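Local coordinates for protein mannan endo-1,4-beta-mannosidase (Bacillus subtilis, PDB 3CBW) that hydrolyses internal beta-1,4-mannosidic linkages in mannan, galactomannan and glucomannan as a secreted glycoside hydrolase of family 26, at residues L170-W181 with L220-D231. The protein carries 3 engineered substitutions. Sequence-based numbering, arbitrary orientation. Where two conformers were deposited one is given.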
ATOM      1  N   LEU A 170       5.725   2.488   4.197  1.00  7.28           N
ATOM      2  CA  LEU A 170       5.308   1.644   3.087  1.00  7.24           C
ATOM      3  C   LEU A 170       4.479   2.535   2.165  1.00  7.42           C
ATOM      4  O   LEU A 170       3.357   2.916   2.502  1.00  8.03           O
ATOM      5  CB  LEU A 170       4.475   0.485   3.620  1.00  7.60           C
ATOM      6  CG  LEU A 170       5.207  -0.519   4.512  1.00  7.91           C
ATOM      7  CD1 LEU A 170       4.237  -1.446   5.245  1.00  8.83           C
ATOM      8  CD2 LEU A 170       6.220  -1.329   3.709  1.00 10.33           C
ATOM      9  N   PHE A 171       5.048   2.884   1.013  1.00  7.36           N
ATOM     10  CA  PHE A 171       4.435   3.865   0.104  1.00  7.13           C
ATOM     11  C   PHE A 171       3.889   3.119  -1.096  1.00  6.92           C
ATOM     12  O   PHE A 171       4.643   2.460  -1.828  1.00  6.89           O
ATOM     13  CB  PHE A 171       5.469   4.907  -0.315  1.00  7.61           C
ATOM     14  CG  PHE A 171       4.917   6.011  -1.167  1.00  6.53           C
ATOM     15  CD1 PHE A 171       3.924   6.848  -0.679  1.00  8.83           C
ATOM     16  CD2 PHE A 171       5.427   6.246  -2.438  1.00  7.45           C
ATOM     17  CE1 PHE A 171       3.414   7.879  -1.449  1.00  9.65           C
ATOM     18  CE2 PHE A 171       4.937   7.293  -3.218  1.00  8.24           C
ATOM     19  CZ  PHE A 171       3.923   8.113  -2.727  1.00  9.21           C
ATOM     20  N   ARG A 172       2.573   3.179  -1.263  1.00  6.95           N
ATOM     21  CA  ARG A 172       1.890   2.334  -2.231  1.00  6.76           C
ATOM     22  C   ARG A 172       1.072   3.202  -3.190  1.00  7.04           C
ATOM     23  O   ARG A 172      -0.134   3.317  -3.034  1.00  7.45           O
ATOM     24  CB  ARG A 172       1.002   1.335  -1.475  1.00  6.97           C
ATOM     25  CG  ARG A 172       0.282   0.321  -2.357  1.00  7.43           C
ATOM     26  CD  ARG A 172      -0.465  -0.687  -1.497  1.00  8.15           C
ATOM     27  NE  ARG A 172      -1.577  -0.115  -0.737  1.00  8.22           N
ATOM     28  CZ  ARG A 172      -2.854  -0.163  -1.087  1.00  8.98           C
ATOM     29  NH1 ARG A 172      -3.234  -0.758  -2.208  1.00  9.49           N
ATOM     30  NH2 ARG A 172      -3.764   0.387  -0.312  1.00 10.10           N
ATOM     31  N   PRO A 173       1.733   3.799  -4.197  1.00  7.17           N
ATOM     32  CA  PRO A 173       1.057   4.680  -5.149  1.00  7.42           C
ATOM     33  C   PRO A 173       0.471   3.907  -6.332  1.00  7.02           C
ATOM     34  O   PRO A 173       0.964   2.828  -6.684  1.00  7.97           O
ATOM     35  CB  PRO A 173       2.195   5.555  -5.649  1.00  7.91           C
ATOM     36  CG  PRO A 173       3.380   4.612  -5.686  1.00  8.06           C
ATOM     37  CD  PRO A 173       3.184   3.705  -4.475  1.00  7.70           C
ATOM     38  N   LEU A 174      -0.563   4.467  -6.959  1.00  7.11           N
ATOM     39  CA  LEU A 174      -1.035   3.980  -8.265  1.00  7.46           C
ATOM     40  C   LEU A 174      -1.421   2.508  -8.221  1.00  7.78           C
ATOM     41  O   LEU A 174      -1.079   1.721  -9.109  1.00  7.88           O
ATOM     42  CB  LEU A 174       0.017   4.227  -9.345  1.00  8.28           C
ATOM     43  CG  LEU A 174       0.512   5.658  -9.532  1.00  8.64           C
ATOM     44  CD1 LEU A 174       1.632   5.656 -10.550  1.00 10.57           C
ATOM     45  CD2 LEU A 174      -0.603   6.596  -9.961  1.00  9.43           C
ATOM     46  N   HIS A 175      -2.189   2.149  -7.195  1.00  7.06           N
ATOM     47  CA  HIS A 175      -2.576   0.762  -6.962  1.00  7.26           C
ATOM     48  C   HIS A 175      -3.724   0.323  -7.874  1.00  7.20           C
ATOM     49  O   HIS A 175      -4.419   1.152  -8.479  1.00  7.34           O
ATOM     50  CB  HIS A 175      -2.940   0.581  -5.487  1.00  7.48           C
ATOM     51  CG  HIS A 175      -4.118   1.383  -5.039  1.00  7.23           C
ATOM     52  ND1 HIS A 175      -4.152   2.766  -5.069  1.00  8.78           N
ATOM     53  CD2 HIS A 175      -5.281   0.985  -4.470  1.00  7.98           C
ATOM     54  CE1 HIS A 175      -5.313   3.173  -4.580  1.00  8.92           C
ATOM     55  NE2 HIS A 175      -6.007   2.116  -4.193  1.00  8.59           N
ATOM     56  N   GLU A 176      -3.901  -0.989  -7.990  1.00  7.30           N
ATOM     57  CA  GLU A 176      -5.017  -1.568  -8.755  1.00  7.71           C
ATOM     58  C   GLU A 176      -5.068  -1.060 -10.192  1.00  7.39           C
ATOM     59  O   GLU A 176      -6.141  -0.837 -10.757  1.00  7.75           O
ATOM     60  CB  GLU A 176      -6.356  -1.360  -8.041  1.00  7.67           C
ATOM     61  CG  GLU A 176      -6.363  -2.020  -6.669  1.00  8.88           C
ATOM     62  CD  GLU A 176      -7.560  -1.677  -5.797  1.00  8.31           C
ATOM     63  OE1 GLU A 176      -8.557  -1.100  -6.289  1.00  9.87           O
ATOM     64  OE2 GLU A 176      -7.488  -1.980  -4.575  1.00  8.22           O
ATOM     65  N   MET A 177      -3.889  -0.895 -10.774  1.00  7.77           N
ATOM     66  CA  MET A 177      -3.733  -0.345 -12.108  1.00  7.81           C
ATOM     67  C   MET A 177      -4.233  -1.274 -13.214  1.00  8.27           C
ATOM     68  O   MET A 177      -4.487  -0.814 -14.328  1.00  8.60           O
ATOM     69  CB  MET A 177      -2.270   0.038 -12.338  1.00  8.65           C
ATOM     70  CG  MET A 177      -1.302  -1.125 -12.634  1.00  8.61           C
ATOM     71  SD  MET A 177      -1.072  -2.512 -11.401  1.00  6.00           S
ATOM     72  CE  MET A 177      -0.358  -1.595  -9.967  1.00  9.02           C
ATOM     73  N   ASN A 178      -4.349  -2.571 -12.916  1.00  7.58           N
ATOM     74  CA  ASN A 178      -4.937  -3.521 -13.859  1.00  7.51           C
ATOM     75  C   ASN A 178      -6.459  -3.542 -13.770  1.00  8.23           C
ATOM     76  O   ASN A 178      -7.113  -4.221 -14.563  1.00  9.04           O
ATOM     77  CB  ASN A 178      -4.350  -4.931 -13.682  1.00  7.54           C
ATOM     78  CG  ASN A 178      -4.564  -5.489 -12.292  1.00  8.13           C
ATOM     79  OD1 ASN A 178      -4.604  -4.743 -11.317  1.00  8.18           O
ATOM     80  ND2 ASN A 178      -4.636  -6.812 -12.184  1.00  9.10           N
ATOM     81  N   GLY A 179      -7.007  -2.791 -12.811  1.00  8.31           N
ATOM     82  CA  GLY A 179      -8.442  -2.546 -12.761  1.00  8.98           C
ATOM     83  C   GLY A 179      -8.811  -1.400 -13.685  1.00  9.59           C
ATOM     84  O   GLY A 179      -7.947  -0.681 -14.199  1.00 11.75           O
ATOM     85  N   GLU A 180     -10.111  -1.208 -13.854  1.00  9.47           N
ATOM     86  CA  GLU A 180     -10.628  -0.263 -14.830  1.00 10.03           C
ATOM     87  C   GLU A 180     -11.361   0.893 -14.167  1.00 10.10           C
ATOM     88  O   GLU A 180     -12.046   1.660 -14.840  1.00 11.40           O
ATOM     89  CB  GLU A 180     -11.499  -0.991 -15.877  1.00 10.71           C
ATOM     90  CG  GLU A 180     -12.848  -1.529 -15.371  1.00 11.47           C
ATOM     91  CD  GLU A 180     -12.779  -2.871 -14.637  1.00 11.05           C
ATOM     92  OE1 GLU A 180     -11.695  -3.474 -14.491  1.00 11.07           O
ATOM     93  OE2 GLU A 180     -13.846  -3.330 -14.192  1.00 12.97           O
ATOM     94  N   TRP A 181     -11.203   1.037 -12.854  1.00  9.47           N
ATOM     95  CA  TRP A 181     -11.917   2.067 -12.096  1.00  9.73           C
ATOM     96  C   TRP A 181     -11.105   3.363 -11.901  1.00 10.20           C
ATOM     97  O   TRP A 181     -11.622   4.450 -12.171  1.00 11.78           O
ATOM     98  CB  TRP A 181     -12.479   1.500 -10.784  1.00 10.01           C
ATOM     99  CG  TRP A 181     -11.551   0.600 -10.028  1.00  9.41           C
ATOM    100  CD1 TRP A 181     -10.692   0.968  -9.026  1.00  9.46           C
ATOM    101  CD2 TRP A 181     -11.399  -0.816 -10.190  1.00  9.58           C
ATOM    102  NE1 TRP A 181     -10.010  -0.128  -8.559  1.00  9.05           N
ATOM    103  CE2 TRP A 181     -10.428  -1.235  -9.250  1.00  9.32           C
ATOM    104  CE3 TRP A 181     -11.999  -1.774 -11.022  1.00 10.04           C
ATOM    105  CZ2 TRP A 181     -10.030  -2.561  -9.130  1.00  9.65           C
ATOM    106  CZ3 TRP A 181     -11.602  -3.099 -10.901  1.00 10.15           C
ATOM    107  CH2 TRP A 181     -10.618  -3.481  -9.961  1.00  9.80           C
ATOM    108  N   LEU A 220      11.243   5.877   2.068  1.00  7.96           N
ATOM    109  CA  LEU A 220      10.134   5.198   1.392  1.00  7.73           C
ATOM    110  C   LEU A 220      10.494   3.801   0.925  1.00  7.63           C
ATOM    111  O   LEU A 220      11.570   3.561   0.367  1.00  8.67           O
ATOM    112  CB  LEU A 220       9.657   6.006   0.178  1.00  7.85           C
ATOM    113  CG  LEU A 220       9.271   7.466   0.431  1.00  8.09           C
ATOM    114  CD1 LEU A 220       8.807   8.143  -0.842  1.00 10.04           C
ATOM    115  CD2 LEU A 220       8.191   7.558   1.519  1.00 10.03           C
ATOM    116  N   ILE A 221       9.564   2.886   1.184  1.00  7.07           N
ATOM    117  CA  ILE A 221       9.613   1.508   0.696  1.00  7.60           C
ATOM    118  C   ILE A 221       8.479   1.413  -0.314  1.00  7.27           C
ATOM    119  O   ILE A 221       7.322   1.650   0.018  1.00  7.75           O
ATOM    120  CB  ILE A 221       9.428   0.523   1.867  1.00  7.26           C
ATOM    121  CG1 ILE A 221      10.637   0.606   2.817  1.00  9.26           C
ATOM    122  CG2 ILE A 221       9.224  -0.907   1.355  1.00  7.52           C
ATOM    123  CD1 ILE A 221      10.494  -0.213   4.089  1.00 10.05           C
ATOM    124  N   TRP A 222       8.826   1.109  -1.558  1.00  6.22           N
ATOM    125  CA  TRP A 222       7.919   1.240  -2.692  1.00  6.73           C
ATOM    126  C   TRP A 222       7.125  -0.033  -2.948  1.00  6.62           C
ATOM    127  O   TRP A 222       7.715  -1.113  -3.122  1.00  6.51           O
ATOM    128  CB  TRP A 222       8.728   1.642  -3.933  1.00  6.95           C
ATOM    129  CG  TRP A 222       9.215   3.048  -3.810  1.00  7.14           C
ATOM    130  CD1 TRP A 222      10.292   3.481  -3.093  1.00  8.24           C
ATOM    131  CD2 TRP A 222       8.595   4.210  -4.356  1.00  7.29           C
ATOM    132  NE1 TRP A 222      10.394   4.847  -3.182  1.00  7.72           N
ATOM    133  CE2 TRP A 222       9.365   5.320  -3.952  1.00  7.70           C
ATOM    134  CE3 TRP A 222       7.484   4.420  -5.183  1.00  6.95           C
ATOM    135  CZ2 TRP A 222       9.055   6.626  -4.337  1.00  8.45           C
ATOM    136  CZ3 TRP A 222       7.177   5.723  -5.564  1.00  7.81           C
ATOM    137  CH2 TRP A 222       7.947   6.808  -5.126  1.00  7.99           C
ATOM    138  N   VAL A 223       5.795   0.096  -2.978  1.00  6.76           N
ATOM    139  CA  VAL A 223       4.901  -1.070  -3.060  1.00  7.48           C
ATOM    140  C   VAL A 223       4.101  -1.039  -4.364  1.00  7.54           C
ATOM    141  O   VAL A 223       3.442  -0.043  -4.662  1.00  8.34           O
ATOM    142  CB  VAL A 223       3.952  -1.126  -1.839  1.00  7.54           C
ATOM    143  CG1 VAL A 223       3.081  -2.381  -1.850  1.00  8.18           C
ATOM    144  CG2 VAL A 223       4.751  -1.026  -0.523  1.00  8.08           C
ATOM    145  N   TYR A 224       4.147  -2.143  -5.118  1.00  6.72           N
ATOM    146  CA  TYR A 224       3.426  -2.316  -6.393  1.00  7.41           C
ATOM    147  C   TYR A 224       2.275  -3.267  -6.137  1.00  6.86           C
ATOM    148  O   TYR A 224       2.516  -4.421  -5.762  1.00  7.37           O
ATOM    149  CB  TYR A 224       4.406  -2.911  -7.406  1.00  7.78           C
ATOM    150  CG  TYR A 224       3.796  -3.458  -8.679  1.00  7.29           C
ATOM    151  CD1 TYR A 224       3.385  -2.597  -9.705  1.00  8.66           C
ATOM    152  CD2 TYR A 224       3.660  -4.835  -8.877  1.00  7.90           C
ATOM    153  CE1 TYR A 224       2.831  -3.085 -10.877  1.00  8.17           C
ATOM    154  CE2 TYR A 224       3.092  -5.327 -10.060  1.00  7.76           C
ATOM    155  CZ  TYR A 224       2.695  -4.445 -11.046  1.00  8.11           C
ATOM    156  OH  TYR A 224       2.149  -4.910 -12.216  1.00  9.36           O
ATOM    157  N   SER A 225       1.043  -2.808  -6.371  1.00  7.12           N
ATOM    158  CA  SER A 225      -0.138  -3.536  -5.897  0.50  7.63           C
ATOM    159  C   SER A 225      -1.269  -3.650  -6.927  1.00  7.30           C
ATOM    160  O   SER A 225      -2.276  -2.941  -6.849  1.00  8.19           O
ATOM    161  CB  SER A 225      -0.655  -2.934  -4.580  0.50  8.32           C
ATOM    162  OG  SER A 225      -0.941  -1.550  -4.699  0.50  9.68           O
ATOM    163  N   PRO A 226      -1.133  -4.587  -7.883  1.00  7.42           N
ATOM    164  CA  PRO A 226      -2.260  -4.894  -8.756  1.00  7.74           C
ATOM    165  C   PRO A 226      -3.446  -5.493  -7.997  1.00  7.74           C
ATOM    166  O   PRO A 226      -3.303  -5.999  -6.868  1.00  7.96           O
ATOM    167  CB  PRO A 226      -1.693  -5.946  -9.697  1.00  8.18           C
ATOM    168  CG  PRO A 226      -0.462  -6.483  -9.028  1.00  9.74           C
ATOM    169  CD  PRO A 226       0.063  -5.399  -8.178  1.00  7.64           C
ATOM    170  N   ASP A 227      -4.611  -5.429  -8.628  1.00  7.54           N
ATOM    171  CA  ASP A 227      -5.805  -6.081  -8.121  1.00  8.33           C
ATOM    172  C   ASP A 227      -5.783  -7.578  -8.440  1.00  8.20           C
ATOM    173  O   ASP A 227      -5.494  -7.976  -9.573  1.00  8.95           O
ATOM    174  CB  ASP A 227      -7.023  -5.445  -8.777  1.00  8.61           C
ATOM    175  CG  ASP A 227      -8.281  -5.733  -8.033  1.00 10.28           C
ATOM    176  OD1 ASP A 227      -8.594  -4.940  -7.126  1.00 12.42           O
ATOM    177  OD2 ASP A 227      -8.940  -6.750  -8.343  1.00 13.68           O
ATOM    178  N   ALA A 228      -6.168  -8.397  -7.460  1.00  8.33           N
ATOM    179  CA  ALA A 228      -6.218  -9.853  -7.631  1.00  8.77           C
ATOM    180  C   ALA A 228      -7.292 -10.325  -8.598  1.00  9.42           C
ATOM    181  O   ALA A 228      -7.201 -11.427  -9.131  1.00  9.98           O
ATOM    182  CB  ALA A 228      -6.421 -10.528  -6.292  1.00  9.40           C
ATOM    183  N   ASN A 229      -8.317  -9.506  -8.807  1.00  9.79           N
ATOM    184  CA  ASN A 229      -9.477  -9.927  -9.575  1.00 10.79           C
ATOM    185  C   ASN A 229      -9.482  -9.435 -11.012  1.00  9.91           C
ATOM    186  O   ASN A 229     -10.524  -9.445 -11.659  1.00 10.47           O
ATOM    187  CB  ASN A 229     -10.771  -9.516  -8.846  1.00 12.44           C
ATOM    188  CG  ASN A 229     -10.925 -10.188  -7.485  1.00 17.03           C
ATOM    189  OD1 ASN A 229     -10.335 -11.238  -7.223  1.00 21.10           O
ATOM    190  ND2 ASN A 229     -11.719  -9.578  -6.611  1.00 20.75           N
ATOM    191  N   ARG A 230      -8.316  -9.042 -11.511  1.00  9.21           N
ATOM    192  CA  ARG A 230      -8.156  -8.663 -12.912  1.00  9.53           C
ATOM    193  C   ARG A 230      -6.874  -9.263 -13.464  1.00  9.91           C
ATOM    194  O   ARG A 230      -5.967  -9.616 -12.706  1.00  9.64           O
ATOM    195  CB  ARG A 230      -8.136  -7.137 -13.055  1.00  9.58           C
ATOM    196  CG  ARG A 230      -9.442  -6.444 -12.667  1.00  9.85           C
ATOM    197  CD  ARG A 230     -10.562  -6.778 -13.642  1.00 10.24           C
ATOM    198  NE  ARG A 230     -11.781  -6.007 -13.387  1.00 10.12           N
ATOM    199  CZ  ARG A 230     -12.741  -6.366 -12.539  1.00 11.40           C
ATOM    200  NH1 ARG A 230     -12.651  -7.493 -11.833  1.00 12.77           N
ATOM    201  NH2 ARG A 230     -13.811  -5.595 -12.407  1.00 12.47           N
ATOM    202  N   ASP A 231      -6.805  -9.380 -14.786  1.00 11.12           N
ATOM    203  CA  ASP A 231      -5.637  -9.933 -15.456  1.00 11.83           C
ATOM    204  C   ASP A 231      -4.450  -8.973 -15.411  1.00 11.73           C
ATOM    205  O   ASP A 231      -4.552  -7.860 -14.884  1.00 11.48           O
ATOM    206  CB  ASP A 231      -5.980 -10.246 -16.924  1.00 12.45           C
ATOM    207  CG  ASP A 231      -7.087 -11.277 -17.075  1.00 14.85           C
ATOM    208  OD1 ASP A 231      -7.299 -12.096 -16.156  1.00 16.46           O
ATOM    209  OD2 ASP A 231      -7.730 -11.270 -18.150  1.00 17.54           O
TER
HETATM  210  O   HOH W   1       0.980   0.104  -6.053  1.00  9.55           O
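Phe171 turns its ring edge onto one face of the Trp222 indole, a T-shaped pair with planes at 89° and CE2 of Phe171 3.6 Å from CH2 of Trp222; the wide, flat indole of this bridged neighbour, on the same sheet face, gives the phenyl edge a surface to rest on. With CG anti to the backbone N (chi1 -176°), Phe171 brings its CD2-CE2 edge to that face. The Trp181 indole meets Asp227 OD1 at its edge, and its CZ3 lies over one face of the Arg230 guanidinium; Gly179 CA and Glu176 O lie over one indole face, toward its rim, where a side chain on Gly179 would clash. Within its own segment Trp181 NE1 donates to OE1 of Glu176, the probable proton donor, 2.9 Å away. Arg230 grips Glu180 side-on, NE to OE1 at 2.8 Å and NH2 to OE2 at 2.9 Å, both on syn lone pairs, carboxylate and guanidinium planes 19° apart. A leucine in place of Arg230 would probably leave the Glu180 carboxylate without its countercharge and free to turn. Asn178, able to donate and accept, joins the loops: its OD1 takes the N-H of Asp227 on a lone pair (2.8 Å), and its ND2 gives to the carbonyls of Asp227 and Asp231. Met177 SD lies 4.8 Å from the Tyr224 ring centroid, an oblique Met-aromatic contact, its flexible thioether setting CE against CE1. Parallel strands 169-172 and 220-224 are neighbours in the TIM barrel, flanked by strands 108-114 and 245-252; helix 194-214 packs on Trp222 and Met177, and Arg172 hydrogen-bonds Gln110 through NE and salt-bridges Asp249 and Glu275, the probable nucleophile on strand 271-278.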